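Local coordinates for cell division protein FtsX (Streptococcus pneumoniae, PDB 6HE6) that forms the membrane part of the FtsEX complex, which acts in cell division, and meets the peptidoglycan hydrolase PcsB through its large extracellular loop, at residues 44-49 against 53-58; 66-69 against 74-77; 91-94 against 98-101; 105-108 against 114-117. All coordinates share one frame; numbering follows the deposited sequence.

Interaction 1 of 4, residues 44-49 against 53-58; sequences DSLKNM and KSVTFS
Val-55 packs against helix 41-47 and presents one methyl to each of two successive helix residues. Its CG2 meets the branch tip CD1 of Leu-46 at 4.0 Å, the two side chains running at about a right angle. Its other methyl, CG1, comes to 3.3 Å from CD of Lys-47, closer than two carbons normally pack, so the exact spacing there is doubtful. With chi1 at 48°, CG1 of Val-55 sits between its backbone N and carbonyl carbon, and the beta-branched residue can offer both methyls to the helix. Lys-47 bends at chi2 and again at chi4, which brings its methylene chain alongside the valine while NZ makes a weak hydrogen bond to Tyr-43 OH. Leu-46, buried, also reaches Val-14, Tyr-89 and Ala-106 and belongs to the core between helices and sheet. On the strand, Lys-53 and Ser-54 both pair with Glu-92, forming a classic beta bulge, and Ser-54 OG bonds to the Glu-92 carboxylate. No hydrogen bond crosses, so the contact is apolar and without polar directionality: a buried leucine on one side, on the other the stem of a lysine whose charge stays at the surface.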
ATOM      1  N   ASP A  44      -7.056   7.053  -4.875  1.00 52.13           N
ATOM      2  CA  ASP A  44      -7.530   7.897  -5.971  1.00 49.65           C
ATOM      3  C   ASP A  44      -6.482   8.921  -6.405  1.00 52.27           C
ATOM      4  O   ASP A  44      -6.320   9.169  -7.604  1.00 55.84           O
ATOM      5  CB  ASP A  44      -8.829   8.608  -5.585  1.00 49.81           C
ATOM      6  CG  ASP A  44     -10.009   7.674  -5.488  1.00 59.53           C
ATOM      7  OD1 ASP A  44      -9.946   6.575  -6.075  1.00 61.96           O
ATOM      8  OD2 ASP A  44     -11.022   8.070  -4.870  1.00 61.36           O
ATOM      9  N   SER A  45      -5.760   9.518  -5.447  1.00 50.80           N
ATOM     10  CA  SER A  45      -4.724  10.494  -5.782  1.00 57.31           C
ATOM     11  C   SER A  45      -3.599   9.854  -6.581  1.00 58.73           C
ATOM     12  O   SER A  45      -3.065  10.466  -7.512  1.00 53.66           O
ATOM     13  CB  SER A  45      -4.168  11.118  -4.505  1.00 58.45           C
ATOM     14  OG  SER A  45      -5.206  11.739  -3.770  1.00 58.72           O
ATOM     15  N   LEU A  46      -3.208   8.633  -6.212  1.00 56.44           N
ATOM     16  CA  LEU A  46      -2.227   7.893  -6.997  1.00 49.93           C
ATOM     17  C   LEU A  46      -2.773   7.566  -8.385  1.00 49.94           C
ATOM     18  O   LEU A  46      -2.133   7.862  -9.401  1.00 52.73           O
ATOM     19  CB  LEU A  46      -1.820   6.607  -6.257  1.00 49.54           C
ATOM     20  CG  LEU A  46      -1.138   6.736  -4.886  1.00 50.76           C
ATOM     21  CD1 LEU A  46      -1.039   5.376  -4.184  1.00 45.74           C
ATOM     22  CD2 LEU A  46       0.250   7.310  -5.064  1.00 47.47           C
ATOM     23  N   LYS A  47      -3.974   6.977  -8.445  1.00 49.14           N
ATOM     24  CA  LYS A  47      -4.613   6.609  -9.710  1.00 60.87           C
ATOM     25  C   LYS A  47      -4.833   7.810 -10.631  1.00 71.07           C
ATOM     26  O   LYS A  47      -4.881   7.645 -11.857  1.00 77.31           O
ATOM     27  CB  LYS A  47      -5.945   5.901  -9.407  1.00 60.66           C
ATOM     28  CG  LYS A  47      -6.444   4.935 -10.474  1.00 67.36           C
ATOM     29  CD  LYS A  47      -5.601   3.688 -10.520  1.00 57.76           C
ATOM     30  CE  LYS A  47      -5.630   2.976 -11.864  1.00 59.19           C
ATOM     31  NZ  LYS A  47      -6.771   2.064 -12.000  1.00 65.23           N
ATOM     32  N   ASN A  48      -4.937   9.016 -10.077  1.00 68.52           N
ATOM     33  CA  ASN A  48      -5.136  10.214 -10.881  1.00 71.13           C
ATOM     34  C   ASN A  48      -3.858  10.722 -11.533  1.00 68.81           C
ATOM     35  O   ASN A  48      -3.938  11.611 -12.383  1.00 73.58           O
ATOM     36  CB  ASN A  48      -5.731  11.331 -10.025  1.00 79.41           C
ATOM     37  CG  ASN A  48      -7.230  11.226  -9.897  1.00 89.41           C
ATOM     38  OD1 ASN A  48      -7.880  10.497 -10.649  1.00 92.59           O
ATOM     39  ND2 ASN A  48      -7.795  11.960  -8.943  1.00 92.20           N
ATOM     40  N   MET A  49      -2.693  10.209 -11.149  1.00 59.69           N
ATOM     41  CA  MET A  49      -1.449  10.654 -11.760  1.00 58.80           C
ATOM     42  C   MET A  49      -1.317  10.104 -13.173  1.00 63.29           C
ATOM     43  O   MET A  49      -1.432   8.896 -13.394  1.00 62.84           O
ATOM     44  CB  MET A  49      -0.257  10.218 -10.919  1.00 52.09           C
ATOM     45  CG  MET A  49      -0.278  10.713  -9.494  1.00 59.82           C
ATOM     46  SD  MET A  49       1.236  10.182  -8.672  1.00 63.24           S
ATOM     47  CE  MET A  49       0.963  10.838  -7.010  1.00 53.11           C
ATOM     48  N   LYS A  53       0.347   3.530 -14.130  1.00 55.58           N
ATOM     49  CA  LYS A  53      -0.460   2.575 -14.884  1.00 59.90           C
ATOM     50  C   LYS A  53      -1.372   1.728 -14.003  1.00 54.20           C
ATOM     51  O   LYS A  53      -2.485   1.385 -14.421  1.00 53.68           O
ATOM     52  CB  LYS A  53       0.433   1.650 -15.723  1.00 60.13           C
ATOM     53  CG  LYS A  53      -0.375   0.563 -16.478  1.00 73.26           C
ATOM     54  CD  LYS A  53       0.467  -0.372 -17.350  1.00 80.19           C
ATOM     55  CE  LYS A  53      -0.130  -0.453 -18.762  1.00 90.53           C
ATOM     56  NZ  LYS A  53       0.805  -1.011 -19.789  1.00 88.21           N
ATOM     57  N   SER A  54      -0.936   1.360 -12.803  1.00 52.38           N
ATOM     58  CA  SER A  54      -1.771   0.552 -11.924  1.00 55.55           C
ATOM     59  C   SER A  54      -1.360   0.796 -10.476  1.00 56.41           C
ATOM     60  O   SER A  54      -0.204   1.120 -10.190  1.00 54.20           O
ATOM     61  CB  SER A  54      -1.654  -0.935 -12.271  1.00 52.63           C
ATOM     62  OG  SER A  54      -0.350  -1.403 -11.975  1.00 49.32           O
ATOM     63  N   VAL A  55      -2.322   0.646  -9.564  1.00 43.08           N
ATOM     64  CA  VAL A  55      -2.062   0.787  -8.139  1.00 51.04           C
ATOM     65  C   VAL A  55      -2.831  -0.317  -7.423  1.00 52.02           C
ATOM     66  O   VAL A  55      -4.063  -0.393  -7.518  1.00 51.40           O
ATOM     67  CB  VAL A  55      -2.448   2.172  -7.611  1.00 54.56           C
ATOM     68  CG1 VAL A  55      -3.773   2.510  -8.091  1.00 64.86           C
ATOM     69  CG2 VAL A  55      -2.473   2.207  -6.090  1.00 45.08           C
ATOM     70  N   THR A  56      -2.104  -1.184  -6.738  1.00 47.03           N
ATOM     71  CA  THR A  56      -2.628  -2.421  -6.180  1.00 37.94           C
ATOM     72  C   THR A  56      -2.379  -2.449  -4.680  1.00 40.92           C
ATOM     73  O   THR A  56      -1.234  -2.309  -4.241  1.00 47.66           O
ATOM     74  CB  THR A  56      -1.943  -3.618  -6.848  1.00 49.37           C
ATOM     75  OG1 THR A  56      -2.112  -3.530  -8.272  1.00 51.24           O
ATOM     76  CG2 THR A  56      -2.527  -4.905  -6.347  1.00 53.34           C
ATOM     77  N   PHE A  57      -3.444  -2.620  -3.893  1.00 47.37           N
ATOM     78  CA  PHE A  57      -3.294  -2.715  -2.448  1.00 48.48           C
ATOM     79  C   PHE A  57      -2.505  -3.961  -2.040  1.00 56.69           C
ATOM     80  O   PHE A  57      -2.768  -5.066  -2.521  1.00 53.36           O
ATOM     81  CB  PHE A  57      -4.670  -2.745  -1.756  1.00 49.21           C
ATOM     82  CG  PHE A  57      -4.603  -2.558  -0.252  1.00 47.75           C
ATOM     83  CD1 PHE A  57      -4.023  -1.424   0.295  1.00 46.21           C
ATOM     84  CD2 PHE A  57      -5.117  -3.514   0.609  1.00 53.24           C
ATOM     85  CE1 PHE A  57      -3.962  -1.252   1.679  1.00 53.72           C
ATOM     86  CE2 PHE A  57      -5.064  -3.344   1.968  1.00 55.99           C
ATOM     87  CZ  PHE A  57      -4.481  -2.214   2.508  1.00 56.49           C
ATOM     88  N   SER A  58      -1.565  -3.782  -1.101  1.00 51.56           N
ATOM     89  CA  SER A  58      -0.816  -4.881  -0.478  1.00 55.37           C
ATOM     90  C   SER A  58      -0.892  -4.702   1.035  1.00 52.67           C
ATOM     91  O   SER A  58      -0.198  -3.855   1.607  1.00 51.37           O
ATOM     92  CB  SER A  58       0.642  -4.918  -0.950  1.00 63.82           C
ATOM     93  OG  SER A  58       1.463  -5.731  -0.113  1.00 60.32           O
TER

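Interaction 2 of 4, residues 66-69 against 74-77; sequences KLTE and NWKI
Thr-68 faces the turn after its helix with its methyl, not its hydroxyl. CG2 stands 4.0 Å from the backbone CA of Asn-74 and 4.2 Å from CD1 of Trp-75, so one methyl is shared between a main-chain carbon and the pyrrole part of an indole. The chi1 of 64° explains the division of labour: OG1 lies between the backbone N and the carbonyl carbon and is spent within the helix on the carbonyl O of Glu-65, while CG2 is left to do the packing. Threonine fits here because it carries a polar and an apolar branch on the same carbon. The Asn-74 side chain turns off from the helix, whereas the ring of Trp-75 comes back to it and meets the threonine methyl obliquely. This is how helix 60-70 receives the long loop that leads on to strand 88-93, and Trp-75 is fixed from the backbone too, its N being hydrogen-bonded to Tyr-64 OH. Tyr-64 belongs to the pocket of the bound dodecane-trimethylamine, and the Trp-75 side chain itself comes within about 4 Å of that ligand. One turn of helix is braced by a salt bridge of 3.2 Å from Lys-66 NZ to Glu-69 OE1, with the ammonium 37° above the carboxylate plane.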
ATOM      1  N   LYS A  66       4.062 -13.436   2.824  1.00 60.76           N
ATOM      2  CA  LYS A  66       5.067 -13.621   1.780  1.00 60.60           C
ATOM      3  C   LYS A  66       6.469 -13.676   2.369  1.00 57.40           C
ATOM      4  O   LYS A  66       7.297 -14.488   1.940  1.00 53.60           O
ATOM      5  CB  LYS A  66       4.976 -12.519   0.734  1.00 55.62           C
ATOM      6  CG  LYS A  66       3.849 -12.736  -0.264  1.00 73.94           C
ATOM      7  CD  LYS A  66       3.885 -14.144  -0.850  1.00 80.70           C
ATOM      8  CE  LYS A  66       2.529 -14.518  -1.456  1.00 85.62           C
ATOM      9  NZ  LYS A  66       1.657 -15.254  -0.483  1.00 87.69           N
ATOM     10  N   LEU A  67       6.754 -12.828   3.358  1.00 56.67           N
ATOM     11  CA  LEU A  67       8.063 -12.878   4.010  1.00 60.45           C
ATOM     12  C   LEU A  67       8.322 -14.254   4.631  1.00 62.91           C
ATOM     13  O   LEU A  67       9.414 -14.813   4.485  1.00 65.47           O
ATOM     14  CB  LEU A  67       8.174 -11.767   5.066  1.00 71.24           C
ATOM     15  CG  LEU A  67       8.937 -10.484   4.718  1.00 79.82           C
ATOM     16  CD1 LEU A  67       8.889  -9.512   5.882  1.00 80.06           C
ATOM     17  CD2 LEU A  67      10.387 -10.791   4.388  1.00 79.72           C
ATOM     18  N   THR A  68       7.329 -14.825   5.324  1.00 60.73           N
ATOM     19  CA  THR A  68       7.528 -16.154   5.892  1.00 56.96           C
ATOM     20  C   THR A  68       7.669 -17.202   4.794  1.00 58.73           C
ATOM     21  O   THR A  68       8.412 -18.184   4.954  1.00 58.63           O
ATOM     22  CB  THR A  68       6.379 -16.504   6.838  1.00 56.83           C
ATOM     23  OG1 THR A  68       5.147 -16.587   6.108  1.00 52.38           O
ATOM     24  CG2 THR A  68       6.265 -15.461   7.930  1.00 62.53           C
ATOM     25  N   GLU A  69       6.996 -16.986   3.668  1.00 48.36           N
ATOM     26  CA  GLU A  69       7.105 -17.888   2.524  1.00 56.36           C
ATOM     27  C   GLU A  69       8.500 -17.857   1.900  1.00 59.50           C
ATOM     28  O   GLU A  69       9.027 -18.901   1.491  1.00 57.15           O
ATOM     29  CB  GLU A  69       6.062 -17.494   1.484  1.00 55.61           C
ATOM     30  CG  GLU A  69       5.263 -18.621   0.900  1.00 64.79           C
ATOM     31  CD  GLU A  69       4.115 -18.109   0.041  1.00 68.98           C
ATOM     32  OE1 GLU A  69       2.961 -18.049   0.539  1.00 68.74           O
ATOM     33  OE2 GLU A  69       4.393 -17.737  -1.125  1.00 70.04           O
ATOM     34  N   ASN A  74       7.754 -19.318   9.978  1.00 86.60           N
ATOM     35  CA  ASN A  74       7.236 -18.139  10.668  1.00 94.84           C
ATOM     36  C   ASN A  74       8.188 -17.680  11.788  1.00 95.03           C
ATOM     37  O   ASN A  74       9.048 -18.426  12.277  1.00 87.67           O
ATOM     38  CB  ASN A  74       5.846 -18.397  11.263  1.00100.35           C
ATOM     39  CG  ASN A  74       5.741 -19.738  11.963  1.00106.32           C
ATOM     40  OD1 ASN A  74       5.294 -20.728  11.377  1.00108.68           O
ATOM     41  ND2 ASN A  74       6.189 -19.785  13.218  1.00108.04           N
ATOM     42  N   TRP A  75       8.018 -16.421  12.194  1.00 94.13           N
ATOM     43  CA  TRP A  75       8.892 -15.786  13.179  1.00 72.38           C
ATOM     44  C   TRP A  75       8.177 -15.847  14.514  1.00 52.29           C
ATOM     45  O   TRP A  75       7.511 -14.900  14.935  1.00 51.30           O
ATOM     46  CB  TRP A  75       9.203 -14.359  12.793  1.00 69.32           C
ATOM     47  CG  TRP A  75       9.812 -14.232  11.468  1.00 74.54           C
ATOM     48  CD1 TRP A  75       9.675 -15.074  10.404  1.00 77.55           C
ATOM     49  CD2 TRP A  75      10.669 -13.196  11.050  1.00 74.84           C
ATOM     50  NE1 TRP A  75      10.391 -14.613   9.343  1.00 75.13           N
ATOM     51  CE2 TRP A  75      11.017 -13.458   9.714  1.00 76.78           C
ATOM     52  CE3 TRP A  75      11.190 -12.069  11.679  1.00 85.17           C
ATOM     53  CZ2 TRP A  75      11.857 -12.634   8.990  1.00 86.14           C
ATOM     54  CZ3 TRP A  75      12.026 -11.253  10.964  1.00 92.17           C
ATOM     55  CH2 TRP A  75      12.352 -11.537   9.629  1.00 93.57           C
ATOM     56  N   LYS A  76       8.362 -16.985  15.188  1.00 52.89           N
ATOM     57  CA  LYS A  76       7.448 -17.442  16.228  1.00 66.62           C
ATOM     58  C   LYS A  76       7.353 -16.464  17.387  1.00 63.34           C
ATOM     59  O   LYS A  76       6.303 -16.368  18.033  1.00 62.97           O
ATOM     60  CB  LYS A  76       7.894 -18.821  16.742  1.00 79.40           C
ATOM     61  CG  LYS A  76       7.590 -19.126  18.239  1.00 84.22           C
ATOM     62  CD  LYS A  76       8.417 -20.303  18.787  1.00 89.23           C
ATOM     63  CE  LYS A  76       9.864 -19.898  19.089  1.00 89.75           C
ATOM     64  NZ  LYS A  76      10.839 -21.027  19.070  1.00 92.16           N
ATOM     65  N   ILE A  77       8.430 -15.744  17.691  1.00 52.05           N
ATOM     66  CA  ILE A  77       8.399 -15.026  18.959  1.00 58.06           C
ATOM     67  C   ILE A  77       7.434 -13.844  18.905  1.00 59.38           C
ATOM     68  O   ILE A  77       6.965 -13.385  19.953  1.00 64.41           O
ATOM     69  CB  ILE A  77       9.821 -14.618  19.365  1.00 52.28           C
ATOM     70  CG1 ILE A  77      10.284 -13.422  18.548  1.00 56.27           C
ATOM     71  CG2 ILE A  77      10.790 -15.800  19.193  1.00 62.16           C
ATOM     72  CD1 ILE A  77      11.507 -12.746  19.109  1.00 67.52           C
TER

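Interaction 3 of 4, residues 91-94 against 98-101; sequences VEAN and DVKT
Ala-93 points its single methyl toward the start of the next helix, where CB meets CG2 of Val-99 at 3.8 Å and CB of Asp-98 at 4.3 Å. This is the close side of the contact: Ala-93 is buried, and a side chain of one carbon lets strand and helix backbones approach until CA of Ala-93 and CA of Val-99 are 6.0 Å apart. In Val-99, CG1 is anti to the backbone N (chi1 155°), which puts CG2 beside that N, where it meets the alanine; the residue also packs on Val-12 of strand 11-16, one of the two inner strands. Strand 88-93 passing into helix 99-107 is consistent with the second beta-alpha-beta unit of a ferredoxin-like fold, and only a short connection separates the two elements. Toward the surface the fit becomes looser and more polar. OD2 of Asp-98 approaches CB of Asn-94 at 3.7 Å, and OD2 of Asp-98 is 3.9 Å from C of Asn-94, with no hydrogen bond between them. Short polar residues suit a turn near the surface, where Asn-94 is exposed and Asp-98 partly so. Asn-94 has a backbone bond with Thr-51, which Asp-98 also touches.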
ATOM      1  N   VAL A  91       2.639   0.690  -6.857  1.00 47.83           N
ATOM      2  CA  VAL A  91       2.333   1.560  -7.989  1.00 44.96           C
ATOM      3  C   VAL A  91       3.258   1.197  -9.138  1.00 53.72           C
ATOM      4  O   VAL A  91       4.472   1.047  -8.941  1.00 56.00           O
ATOM      5  CB  VAL A  91       2.488   3.043  -7.611  1.00 47.58           C
ATOM      6  CG1 VAL A  91       2.170   3.959  -8.800  1.00 54.18           C
ATOM      7  CG2 VAL A  91       1.605   3.408  -6.381  1.00 46.99           C
ATOM      8  N   GLU A  92       2.684   1.051 -10.334  1.00 46.02           N
ATOM      9  CA  GLU A  92       3.436   0.788 -11.552  1.00 51.45           C
ATOM     10  C   GLU A  92       3.479   2.060 -12.390  1.00 52.65           C
ATOM     11  O   GLU A  92       2.428   2.572 -12.789  1.00 56.67           O
ATOM     12  CB  GLU A  92       2.792  -0.352 -12.341  1.00 59.67           C
ATOM     13  CG  GLU A  92       3.424  -0.598 -13.710  1.00 69.37           C
ATOM     14  CD  GLU A  92       2.672  -1.650 -14.499  1.00 80.53           C
ATOM     15  OE1 GLU A  92       1.494  -1.892 -14.164  1.00 85.76           O
ATOM     16  OE2 GLU A  92       3.247  -2.231 -15.446  1.00 82.02           O
ATOM     17  N   ALA A  93       4.688   2.568 -12.646  1.00 52.20           N
ATOM     18  CA  ALA A  93       4.897   3.745 -13.486  1.00 57.79           C
ATOM     19  C   ALA A  93       4.770   3.383 -14.964  1.00 62.65           C
ATOM     20  O   ALA A  93       4.880   2.223 -15.346  1.00 61.07           O
ATOM     21  CB  ALA A  93       6.276   4.361 -13.236  1.00 53.48           C
ATOM     22  N   ASN A  94       4.556   4.398 -15.808  1.00 60.20           N
ATOM     23  CA  ASN A  94       4.499   4.140 -17.244  1.00 55.67           C
ATOM     24  C   ASN A  94       5.889   3.924 -17.835  1.00 64.69           C
ATOM     25  O   ASN A  94       6.040   3.162 -18.797  1.00 60.34           O
ATOM     26  CB  ASN A  94       3.797   5.298 -17.966  1.00 66.68           C
ATOM     27  CG  ASN A  94       2.276   5.127 -18.038  1.00 79.20           C
ATOM     28  OD1 ASN A  94       1.745   4.015 -17.943  1.00 86.35           O
ATOM     29  ND2 ASN A  94       1.571   6.241 -18.198  1.00 83.89           N
ATOM     30  N   ASP A  98       9.601   8.172 -15.059  1.00 62.59           N
ATOM     31  CA  ASP A  98       8.501   8.756 -14.296  1.00 62.72           C
ATOM     32  C   ASP A  98       8.554   8.424 -12.813  1.00 61.58           C
ATOM     33  O   ASP A  98       7.786   9.013 -12.035  1.00 62.11           O
ATOM     34  CB  ASP A  98       7.146   8.280 -14.841  1.00 60.22           C
ATOM     35  CG  ASP A  98       6.945   8.610 -16.305  1.00 68.76           C
ATOM     36  OD1 ASP A  98       7.292   9.726 -16.735  1.00 76.88           O
ATOM     37  OD2 ASP A  98       6.415   7.747 -17.027  1.00 75.02           O
ATOM     38  N   VAL A  99       9.424   7.501 -12.406  1.00 62.01           N
ATOM     39  CA  VAL A  99       9.370   6.963 -11.046  1.00 64.21           C
ATOM     40  C   VAL A  99       9.704   8.038 -10.023  1.00 69.76           C
ATOM     41  O   VAL A  99       9.019   8.179  -9.004  1.00 74.00           O
ATOM     42  CB  VAL A  99      10.320   5.760 -10.909  1.00 71.31           C
ATOM     43  CG1 VAL A  99      10.760   5.580  -9.451  1.00 71.02           C
ATOM     44  CG2 VAL A  99       9.681   4.505 -11.449  1.00 69.89           C
ATOM     45  N   LYS A 100      10.765   8.811 -10.267  1.00 67.04           N
ATOM     46  CA  LYS A 100      11.185   9.789  -9.268  1.00 68.05           C
ATOM     47  C   LYS A 100      10.127  10.865  -9.073  1.00 67.24           C
ATOM     48  O   LYS A 100       9.888  11.314  -7.946  1.00 72.42           O
ATOM     49  CB  LYS A 100      12.546  10.400  -9.636  1.00 77.32           C
ATOM     50  CG  LYS A 100      13.558  10.275  -8.489  1.00 91.48           C
ATOM     51  CD  LYS A 100      15.019  10.453  -8.906  1.00101.66           C
ATOM     52  CE  LYS A 100      15.764   9.109  -8.943  1.00101.97           C
ATOM     53  NZ  LYS A 100      17.232   9.263  -9.221  1.00102.25           N
ATOM     54  N   THR A 101       9.455  11.266 -10.153  1.00 65.04           N
ATOM     55  CA  THR A 101       8.377  12.236 -10.015  1.00 63.82           C
ATOM     56  C   THR A 101       7.206  11.650  -9.232  1.00 64.59           C
ATOM     57  O   THR A 101       6.645  12.315  -8.351  1.00 65.65           O
ATOM     58  CB  THR A 101       7.915  12.709 -11.392  1.00 72.55           C
ATOM     59  OG1 THR A 101       9.026  13.265 -12.106  1.00 83.55           O
ATOM     60  CG2 THR A 101       6.830  13.777 -11.252  1.00 78.50           C
TER

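Interaction 4 of 4, residues 105-108 against 114-117; sequences DAKK and EVQD
The ammonium nitrogen NZ of Lys-107 is hydrogen-bonded to the main-chain O of Ser-113 and lies 4.4 Å from OE2 of Glu-114, too long for a salt bridge but near enough for the opposite charges probably to attract. The nearer approach is through carbon: CE of Lys-107 comes within 3.7 Å of Glu-114 OE2. Glu-114 points its CB off from the helix, yet a bend at chi2 (80°) brings the carboxylate back beside the lysine. Lys-107 is bent at chi2 as well, at -49°, and is extended beyond, so its chain slants over the strand. A long residue with a charged end is apt here, near the surface, since its stem can pack while NZ reaches the carbonyl of strand 112-116. The stem rests on Val-115, whose CG1 is 3.8 Å from both CB and CG of Lys-107. The other methyl of Val-115, CG2, is 4.5 Å from CB of Ala-106, and the valine also touches Val-12 and Ala-103. Small Ala-106 itself sits against Val-14, where helix and sheet meet. The alternation of an inward Val-115 with its outward neighbours Glu-114 and Gln-116 is that of an edge strand covered on one face, consistent with the last strand of a ferredoxin-like beta-alpha-beta-beta-alpha-beta fold.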
ATOM      1  N   ASP A 105       5.595  13.225  -5.637  1.00 56.58           N
ATOM      2  CA  ASP A 105       4.205  13.617  -5.454  1.00 62.79           C
ATOM      3  C   ASP A 105       3.508  12.709  -4.442  1.00 62.20           C
ATOM      4  O   ASP A 105       2.622  13.154  -3.698  1.00 64.47           O
ATOM      5  CB  ASP A 105       3.494  13.603  -6.808  1.00 71.57           C
ATOM      6  CG  ASP A 105       4.117  14.586  -7.798  1.00 81.74           C
ATOM      7  OD1 ASP A 105       5.010  15.349  -7.376  1.00 81.72           O
ATOM      8  OD2 ASP A 105       3.752  14.567  -8.999  1.00 77.11           O
ATOM      9  N   ALA A 106       3.899  11.435  -4.388  1.00 62.03           N
ATOM     10  CA  ALA A 106       3.216  10.499  -3.497  1.00 57.56           C
ATOM     11  C   ALA A 106       3.455  10.841  -2.031  1.00 62.18           C
ATOM     12  O   ALA A 106       2.549  10.690  -1.204  1.00 56.42           O
ATOM     13  CB  ALA A 106       3.658   9.066  -3.787  1.00 53.66           C
ATOM     14  N   LYS A 107       4.664  11.288  -1.677  1.00 64.22           N
ATOM     15  CA  LYS A 107       4.909  11.614  -0.275  1.00 73.11           C
ATOM     16  C   LYS A 107       4.067  12.810   0.162  1.00 70.18           C
ATOM     17  O   LYS A 107       3.813  12.973   1.359  1.00 71.31           O
ATOM     18  CB  LYS A 107       6.411  11.870  -0.023  1.00 79.91           C
ATOM     19  CG  LYS A 107       6.978  11.338   1.339  1.00 84.45           C
ATOM     20  CD  LYS A 107       6.118  11.736   2.541  1.00 86.78           C
ATOM     21  CE  LYS A 107       6.719  11.409   3.894  1.00 93.69           C
ATOM     22  NZ  LYS A 107       5.617  11.371   4.908  1.00 96.54           N
ATOM     23  N   LYS A 108       3.571  13.612  -0.783  1.00 71.16           N
ATOM     24  CA  LYS A 108       2.766  14.788  -0.475  1.00 72.96           C
ATOM     25  C   LYS A 108       1.284  14.480  -0.285  1.00 70.09           C
ATOM     26  O   LYS A 108       0.525  15.377   0.081  1.00 62.79           O
ATOM     27  CB  LYS A 108       2.949  15.840  -1.573  1.00 78.88           C
ATOM     28  CG  LYS A 108       4.318  16.499  -1.512  1.00 88.25           C
ATOM     29  CD  LYS A 108       4.331  17.850  -2.188  1.00 93.67           C
ATOM     30  CE  LYS A 108       4.716  17.712  -3.644  1.00 90.63           C
ATOM     31  NZ  LYS A 108       5.694  18.758  -4.047  1.00 87.59           N
ATOM     32  N   GLU A 114       5.290   6.876   4.064  1.00 71.45           N
ATOM     33  CA  GLU A 114       6.589   6.840   3.417  1.00 74.04           C
ATOM     34  C   GLU A 114       6.426   6.262   2.023  1.00 67.24           C
ATOM     35  O   GLU A 114       5.451   5.573   1.728  1.00 68.37           O
ATOM     36  CB  GLU A 114       7.591   6.008   4.211  1.00 82.59           C
ATOM     37  CG  GLU A 114       8.944   6.646   4.232  1.00 96.55           C
ATOM     38  CD  GLU A 114       9.007   7.736   5.260  1.00111.75           C
ATOM     39  OE1 GLU A 114       8.781   7.424   6.447  1.00119.11           O
ATOM     40  OE2 GLU A 114       9.254   8.902   4.879  1.00120.02           O
ATOM     41  N   VAL A 115       7.401   6.545   1.170  1.00 65.50           N
ATOM     42  CA  VAL A 115       7.413   6.045  -0.200  1.00 71.90           C
ATOM     43  C   VAL A 115       8.807   5.518  -0.515  1.00 74.89           C
ATOM     44  O   VAL A 115       9.808   6.197  -0.262  1.00 77.22           O
ATOM     45  CB  VAL A 115       6.998   7.128  -1.215  1.00 72.33           C
ATOM     46  CG1 VAL A 115       7.716   8.430  -0.931  1.00 82.79           C
ATOM     47  CG2 VAL A 115       7.305   6.673  -2.622  1.00 71.97           C
ATOM     48  N   GLN A 116       8.865   4.305  -1.058  1.00 70.23           N
ATOM     49  CA  GLN A 116      10.105   3.661  -1.472  1.00 75.27           C
ATOM     50  C   GLN A 116      10.164   3.614  -2.994  1.00 80.34           C
ATOM     51  O   GLN A 116       9.178   3.269  -3.656  1.00 76.95           O
ATOM     52  CB  GLN A 116      10.191   2.247  -0.883  1.00 74.24           C
ATOM     53  CG  GLN A 116      10.854   1.243  -1.792  1.00 84.04           C
ATOM     54  CD  GLN A 116      10.821  -0.173  -1.252  1.00 90.76           C
ATOM     55  OE1 GLN A 116      10.113  -0.472  -0.289  1.00 97.47           O
ATOM     56  NE2 GLN A 116      11.546  -1.068  -1.912  1.00 86.50           N
ATOM     57  N   ASP A 117      11.308   3.979  -3.557  1.00 86.95           N
ATOM     58  CA  ASP A 117      11.442   3.929  -5.009  1.00 91.47           C
ATOM     59  C   ASP A 117      12.427   2.844  -5.428  1.00 94.44           C
ATOM     60  O   ASP A 117      12.920   2.087  -4.589  1.00 98.70           O
ATOM     61  CB  ASP A 117      11.872   5.292  -5.566  1.00 94.68           C
ATOM     62  CG  ASP A 117      13.261   5.701  -5.117  1.00102.08           C
ATOM     63  OD1 ASP A 117      13.848   5.016  -4.249  1.00106.01           O
ATOM     64  OD2 ASP A 117      13.772   6.711  -5.641  1.00104.62           O
TER

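After strand 11-16 and the small hairpin 26-35, the chain enters helix 41-47, and interaction 1 closes the short turn that leads into strand 52-58. Interaction 2 closes the turn that follows helix 60-70, at least 27 Å from the other contacts by centres, in the insertion between two neighbouring strands. Interaction 3 then closes the turn from strand 88-93 into helix 99-107, and interaction 4 closes the turn from that helix into strand 112-116. All four follow in series; none nests or crosses. Interactions 1, 3 and 4 join helices 41-47 and 99-107 to the same four-stranded sheet, linked by backbone bonds between strands 52-58 and 88-93 and by Met-49 packing on Asp-105.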